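Local coordinates for urea carboxylase (Thermus thermophilus, PDB 3OEP), which is of unknown function, a KipI-KipA homologue with cyclophilin-like domains that was once annotated, incorrectly, as an allophanate hydrolase, at residues 142-147 against 161-166; 146-151 against 202-207. One frame throughout, in Å; residues are numbered along the deposited sequence.

Contact 1: residues 142-147 against 161-166; sequences RPRVPA and PLPSPG
Residues 142-147 and 161-166 run antiparallel and are joined by two pairs of backbone hydrogen bonds that do not follow in simple succession. Arg142 and Gly166 form one hydrogen-bonded pair, with Gly166 N giving a fairly straight bond to Arg142 O in the plane of that carbonyl. Val145 and Ser164 form the other, and the shorter of its two bonds runs from Val145 N to Ser164 O, 2.7 Å. Three steps on one strand answer two on the other, so the register slips by one residue: a beta bulge, placed where the chain turns a corner at Pro143 within the cyclophilin-like domain. In the bulge Pro143 O lies 3.5 Å from CG of the Pro165 ring, and neither proline has an N-H to offer.

In the conformer described, Arg144 runs alongside Pro163, just before strand 164-166. Its CB points away from residues 161-166, but CG is anti to the backbone N (chi1 -160°) and the chain stays extended as far as NE, bringing the tip back beside the proline. CG passes 4.2 Å from Pro163 CB, NE and CZ come nearer, CZ to 3.6 Å of Pro163 CB, and NH2 ends 3.5 Å from the same carbon. The proline carbon thus lies over one face of the guanidinium, toward its rim. On the next residue, Val145 CG2, anti to the carbonyl carbon, reaches 3.6 Å from Gly166 O, against a residue that has no side chain. Arg142 leads its charge elsewhere, to salt bridges with Asp88 and Glu87, while a water in its guanidinium plane accepts from NH1 and donates to Gly166 O. Beyond the paired residues, Ala147 CB rests 3.8 Å from Pro163 CD.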
loop_
_atom_site.group_PDB
_atom_site.type_symbol
_atom_site.label_atom_id
_atom_site.label_comp_id
_atom_site.label_asym_id
_atom_site.label_seq_id
_atom_site.Cartn_x
_atom_site.Cartn_y
_atom_site.Cartn_z
ATOM N N ARG A 142 13.242 -9.762 -12.952
ATOM C CA ARG A 142 12.668 -9.170 -14.151
ATOM C C ARG A 142 11.950 -7.884 -13.770
ATOM O O ARG A 142 11.286 -7.833 -12.738
ATOM C CB ARG A 142 11.648 -10.109 -14.788
ATOM C CG ARG A 142 12.237 -11.337 -15.426
ATOM C CD ARG A 142 11.178 -12.073 -16.213
ATOM N NE ARG A 142 11.756 -13.101 -17.068
ATOM C CZ ARG A 142 12.038 -14.346 -16.683
ATOM N NH1 ARG A 142 11.806 -14.750 -15.438
ATOM N NH2 ARG A 142 12.558 -15.194 -17.560
ATOM N N PRO A 143 12.081 -6.833 -14.598
ATOM C CA PRO A 143 11.301 -5.624 -14.324
ATOM C C PRO A 143 9.781 -5.814 -14.469
ATOM O O PRO A 143 9.014 -5.123 -13.788
ATOM C CB PRO A 143 11.835 -4.608 -15.346
ATOM C CG PRO A 143 12.519 -5.400 -16.384
ATOM C CD PRO A 143 12.998 -6.662 -15.739
ATOM N N ARG A 144 9.349 -6.742 -15.323
ATOM C CA ARG A 144 7.919 -6.991 -15.516
ATOM C C ARG A 144 7.600 -8.464 -15.785
ATOM O O ARG A 144 7.755 -8.949 -16.906
ATOM C CB ARG A 144 7.382 -6.131 -16.660
ATOM C CG ARG A 144 5.872 -5.938 -16.638
ATOM C CD ARG A 144 5.442 -4.917 -17.680
ATOM N NE ARG A 144 4.029 -4.560 -17.574
ATOM C CZ ARG A 144 3.545 -3.689 -16.695
ATOM N NH1 ARG A 144 4.354 -3.094 -15.829
ATOM N NH2 ARG A 144 2.247 -3.420 -16.675
ATOM N N VAL A 145 7.135 -9.155 -14.749
ATOM C CA VAL A 145 6.623 -10.513 -14.878
ATOM C C VAL A 145 5.163 -10.340 -15.312
ATOM O O VAL A 145 4.470 -9.468 -14.794
ATOM C CB VAL A 145 6.699 -11.262 -13.539
ATOM C CG1 VAL A 145 5.967 -12.612 -13.616
ATOM C CG2 VAL A 145 8.168 -11.453 -13.116
ATOM N N PRO A 146 4.691 -11.147 -16.273
ATOM C CA PRO A 146 3.314 -10.941 -16.729
ATOM C C PRO A 146 2.265 -11.375 -15.706
ATOM O O PRO A 146 2.534 -12.244 -14.875
ATOM C CB PRO A 146 3.232 -11.800 -17.999
ATOM C CG PRO A 146 4.308 -12.806 -17.862
ATOM C CD PRO A 146 5.395 -12.175 -17.061
ATOM N N ALA A 147 1.078 -10.770 -15.770
ATOM C CA ALA A 147 -0.054 -11.216 -14.973
ATOM C C ALA A 147 -0.291 -12.693 -15.235
ATOM O O ALA A 147 -0.142 -13.157 -16.373
ATOM C CB ALA A 147 -1.308 -10.415 -15.320
ATOM N N PRO A 161 -0.777 -12.000 -9.673
ATOM C CA PRO A 161 -2.127 -11.641 -10.137
ATOM C C PRO A 161 -2.143 -10.483 -11.136
ATOM O O PRO A 161 -3.089 -10.356 -11.921
ATOM C CB PRO A 161 -2.849 -11.219 -8.847
ATOM C CG PRO A 161 -1.937 -11.606 -7.722
ATOM C CD PRO A 161 -0.566 -11.583 -8.276
ATOM N N LEU A 162 -1.108 -9.652 -11.065
ATOM C CA LEU A 162 -0.966 -8.431 -11.844
ATOM C C LEU A 162 0.481 -8.360 -12.326
ATOM O O LEU A 162 1.370 -8.946 -11.690
ATOM C CB LEU A 162 -1.225 -7.207 -10.956
ATOM C CG LEU A 162 -2.584 -7.075 -10.255
ATOM C CD1 LEU A 162 -2.421 -6.721 -8.779
ATOM C CD2 LEU A 162 -3.445 -6.049 -10.948
ATOM N N PRO A 163 0.734 -7.633 -13.425
ATOM C CA PRO A 163 2.123 -7.458 -13.840
ATOM C C PRO A 163 2.931 -6.754 -12.759
ATOM O O PRO A 163 2.455 -5.784 -12.163
ATOM C CB PRO A 163 2.021 -6.583 -15.095
ATOM C CG PRO A 163 0.621 -6.708 -15.556
ATOM C CD PRO A 163 -0.203 -6.953 -14.338
ATOM N N SER A 164 4.125 -7.259 -12.484
ATOM C CA SER A 164 4.993 -6.651 -11.485
ATOM C C SER A 164 6.429 -7.127 -11.653
ATOM O O SER A 164 6.683 -8.119 -12.349
ATOM C CB SER A 164 4.503 -6.962 -10.065
ATOM O OG SER A 164 4.809 -8.290 -9.679
ATOM N N PRO A 165 7.381 -6.422 -11.018
ATOM C CA PRO A 165 8.743 -6.946 -11.010
ATOM C C PRO A 165 8.798 -8.228 -10.198
ATOM O O PRO A 165 8.009 -8.400 -9.266
ATOM C CB PRO A 165 9.554 -5.838 -10.320
ATOM C CG PRO A 165 8.682 -4.634 -10.348
ATOM C CD PRO A 165 7.284 -5.126 -10.323
ATOM N N GLY A 166 9.719 -9.121 -10.537
ATOM C CA GLY A 166 9.813 -10.386 -9.815
ATOM C C GLY A 166 10.987 -11.236 -10.243
ATOM O O GLY A 166 11.351 -11.262 -11.418
HETATM O O HOH W 1 11.051 -13.717 -12.856
#

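Contact 2: residues 146-151 against 202-207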
loop_
_atom_site.group_PDB
_atom_site.type_symbol
_atom_site.label_atom_id
_atom_site.label_comp_id
_atom_site.label_asym_id
_atom_site.label_seq_id
_atom_site.Cartn_x
_atom_site.Cartn_y
_atom_site.Cartn_z
ATOM N N PRO A 146 4.691 -11.147 -16.273
ATOM C CA PRO A 146 3.314 -10.941 -16.729
ATOM C C PRO A 146 2.265 -11.375 -15.706
ATOM O O PRO A 146 2.534 -12.244 -14.875
ATOM C CB PRO A 146 3.232 -11.800 -17.999
ATOM C CG PRO A 146 4.308 -12.806 -17.862
ATOM C CD PRO A 146 5.395 -12.175 -17.061
ATOM N N ALA A 147 1.078 -10.770 -15.770
ATOM C CA ALA A 147 -0.054 -11.216 -14.973
ATOM C C ALA A 147 -0.291 -12.693 -15.235
ATOM O O ALA A 147 -0.142 -13.157 -16.373
ATOM C CB ALA A 147 -1.308 -10.415 -15.320
ATOM N N HIS A 148 -0.639 -13.406 -14.165
ATOM C CA HIS A 148 -1.012 -14.830 -14.177
ATOM C C HIS A 148 0.169 -15.793 -14.259
ATOM O O HIS A 148 -0.031 -17.010 -14.346
ATOM C CB HIS A 148 -2.050 -15.139 -15.258
ATOM C CG HIS A 148 -3.148 -14.128 -15.330
ATOM N ND1 HIS A 148 -3.930 -13.805 -14.242
ATOM C CD2 HIS A 148 -3.562 -13.332 -16.343
ATOM C CE1 HIS A 148 -4.796 -12.872 -14.591
ATOM N NE2 HIS A 148 -4.599 -12.572 -15.862
ATOM N N ALA A 149 1.386 -15.265 -14.185
ATOM C CA ALA A 149 2.580 -16.105 -14.159
ATOM C C ALA A 149 2.591 -16.975 -12.903
ATOM O O ALA A 149 2.312 -16.503 -11.799
ATOM C CB ALA A 149 3.849 -15.247 -14.231
ATOM N N VAL A 150 2.878 -18.256 -13.102
ATOM C CA VAL A 150 3.029 -19.232 -12.028
ATOM C C VAL A 150 4.528 -19.495 -11.863
ATOM O O VAL A 150 5.222 -19.819 -12.834
ATOM C CB VAL A 150 2.298 -20.542 -12.371
ATOM C CG1 VAL A 150 2.619 -21.638 -11.348
ATOM C CG2 VAL A 150 0.779 -20.304 -12.468
ATOM N N ALA A 151 5.023 -19.382 -10.632
ATOM C CA ALA A 151 6.463 -19.316 -10.390
ATOM C C ALA A 151 6.893 -20.047 -9.134
ATOM O O ALA A 151 6.080 -20.277 -8.235
ATOM C CB ALA A 151 6.908 -17.853 -10.320
ATOM N N GLY A 202 -5.890 -23.672 -22.603
ATOM C CA GLY A 202 -6.860 -22.594 -22.561
ATOM C C GLY A 202 -6.197 -21.260 -22.798
ATOM O O GLY A 202 -4.965 -21.171 -22.806
ATOM N N PRO A 203 -7.012 -20.213 -22.975
ATOM C CA PRO A 203 -6.506 -18.869 -23.186
ATOM C C PRO A 203 -5.964 -18.240 -21.910
ATOM O O PRO A 203 -6.413 -18.561 -20.805
ATOM C CB PRO A 203 -7.745 -18.111 -23.651
ATOM C CG PRO A 203 -8.874 -18.779 -22.946
ATOM C CD PRO A 203 -8.486 -20.238 -22.879
ATOM N N THR A 204 -5.008 -17.333 -22.070
ATOM C CA THR A 204 -4.500 -16.568 -20.946
ATOM C C THR A 204 -5.593 -15.600 -20.513
ATOM O O THR A 204 -6.154 -14.900 -21.358
ATOM C CB THR A 204 -3.247 -15.790 -21.351
ATOM O OG1 THR A 204 -2.249 -16.711 -21.803
ATOM C CG2 THR A 204 -2.714 -14.973 -20.198
ATOM N N PRO A 205 -5.915 -15.562 -19.207
ATOM C CA PRO A 205 -6.937 -14.614 -18.766
ATOM C C PRO A 205 -6.487 -13.177 -19.002
ATOM O O PRO A 205 -5.292 -12.897 -18.972
ATOM C CB PRO A 205 -7.064 -14.890 -17.262
ATOM C CG PRO A 205 -6.516 -16.248 -17.063
ATOM C CD PRO A 205 -5.447 -16.413 -18.100
ATOM N N PRO A 206 -7.440 -12.265 -19.232
ATOM C CA PRO A 206 -7.047 -10.863 -19.363
ATOM C C PRO A 206 -6.425 -10.308 -18.077
ATOM O O PRO A 206 -6.660 -10.844 -16.993
ATOM C CB PRO A 206 -8.365 -10.144 -19.686
ATOM C CG PRO A 206 -9.451 -11.066 -19.265
ATOM C CD PRO A 206 -8.899 -12.463 -19.284
ATOM N N GLU A 207 -5.637 -9.244 -18.198
ATOM C CA GLU A 207 -5.145 -8.546 -17.017
ATOM C C GLU A 207 -6.333 -7.921 -16.297
ATOM O O GLU A 207 -7.273 -7.455 -16.955
ATOM C CB GLU A 207 -4.171 -7.430 -17.379
ATOM C CG GLU A 207 -2.853 -7.877 -17.937
ATOM C CD GLU A 207 -1.850 -6.740 -18.031
ATOM O OE1 GLU A 207 -2.182 -5.600 -17.629
ATOM O OE2 GLU A 207 -0.729 -6.986 -18.517
HETATM O O HOH W 2 0.572 -9.158 -18.228
#
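The imidazole of His148 stands between two aliphatic groups, with Pro205 CB over one face and CB of its own neighbour, Ala147, over the opposite one, both displaced toward the rim. Pro205 makes a CH-pi contact, its CB 4.0 Å from the ring centroid, and the Pro205 ring and the imidazole point opposite ways and overlap in passing. With CG anti to the carbonyl carbon (chi1 -44°), the ring projects from the type II turn of residues 146-149 and presents NE2 to residues 202-207. NE2 donates to Pro206 O at 2.9 Å, a bond close to the ring plane, although the donor sits well above the plane of the carbonyl. That bond implies a proton on NE2. Farther along, Glu207 CG packs 4.0 Å from Ala147 CB, and a water bridges Ala147 N to Glu207 OE2, donating to the carboxylate at 2.5 Å; OE1 forms a salt bridge with Arg356. Residues 202-207 belong to the loop between strands 194-199 and 221-225, which here passes beside the turn leading into strand 149-153, with Thr204 also touching Thr173 of the adjacent strand 169-174.

Contacts 1 and 2 share Pro146 and Ala147, and their centres lie 10 Å apart. The chain leaves the bulged pairing of residues 142-147 with 161-166 and enters the turn that contact 2 joins to residues 202-207, so the shared residues lead into strand 149-153. They also touch directly: Pro163 CG is 3.3 Å from Glu207 OE2, so the Pro163 ring that meets Arg144 and Ala147 in contact 1 also touches the carboxylate of contact 2. Pro161 O packs 4.0 Å from His148 CE1. A bound glycerol, probably from the crystallisation liquor, lies about 3 Å, nearest atoms, from Gly166 in contact 1, possibly marking a pocket. No active site is established for either contact.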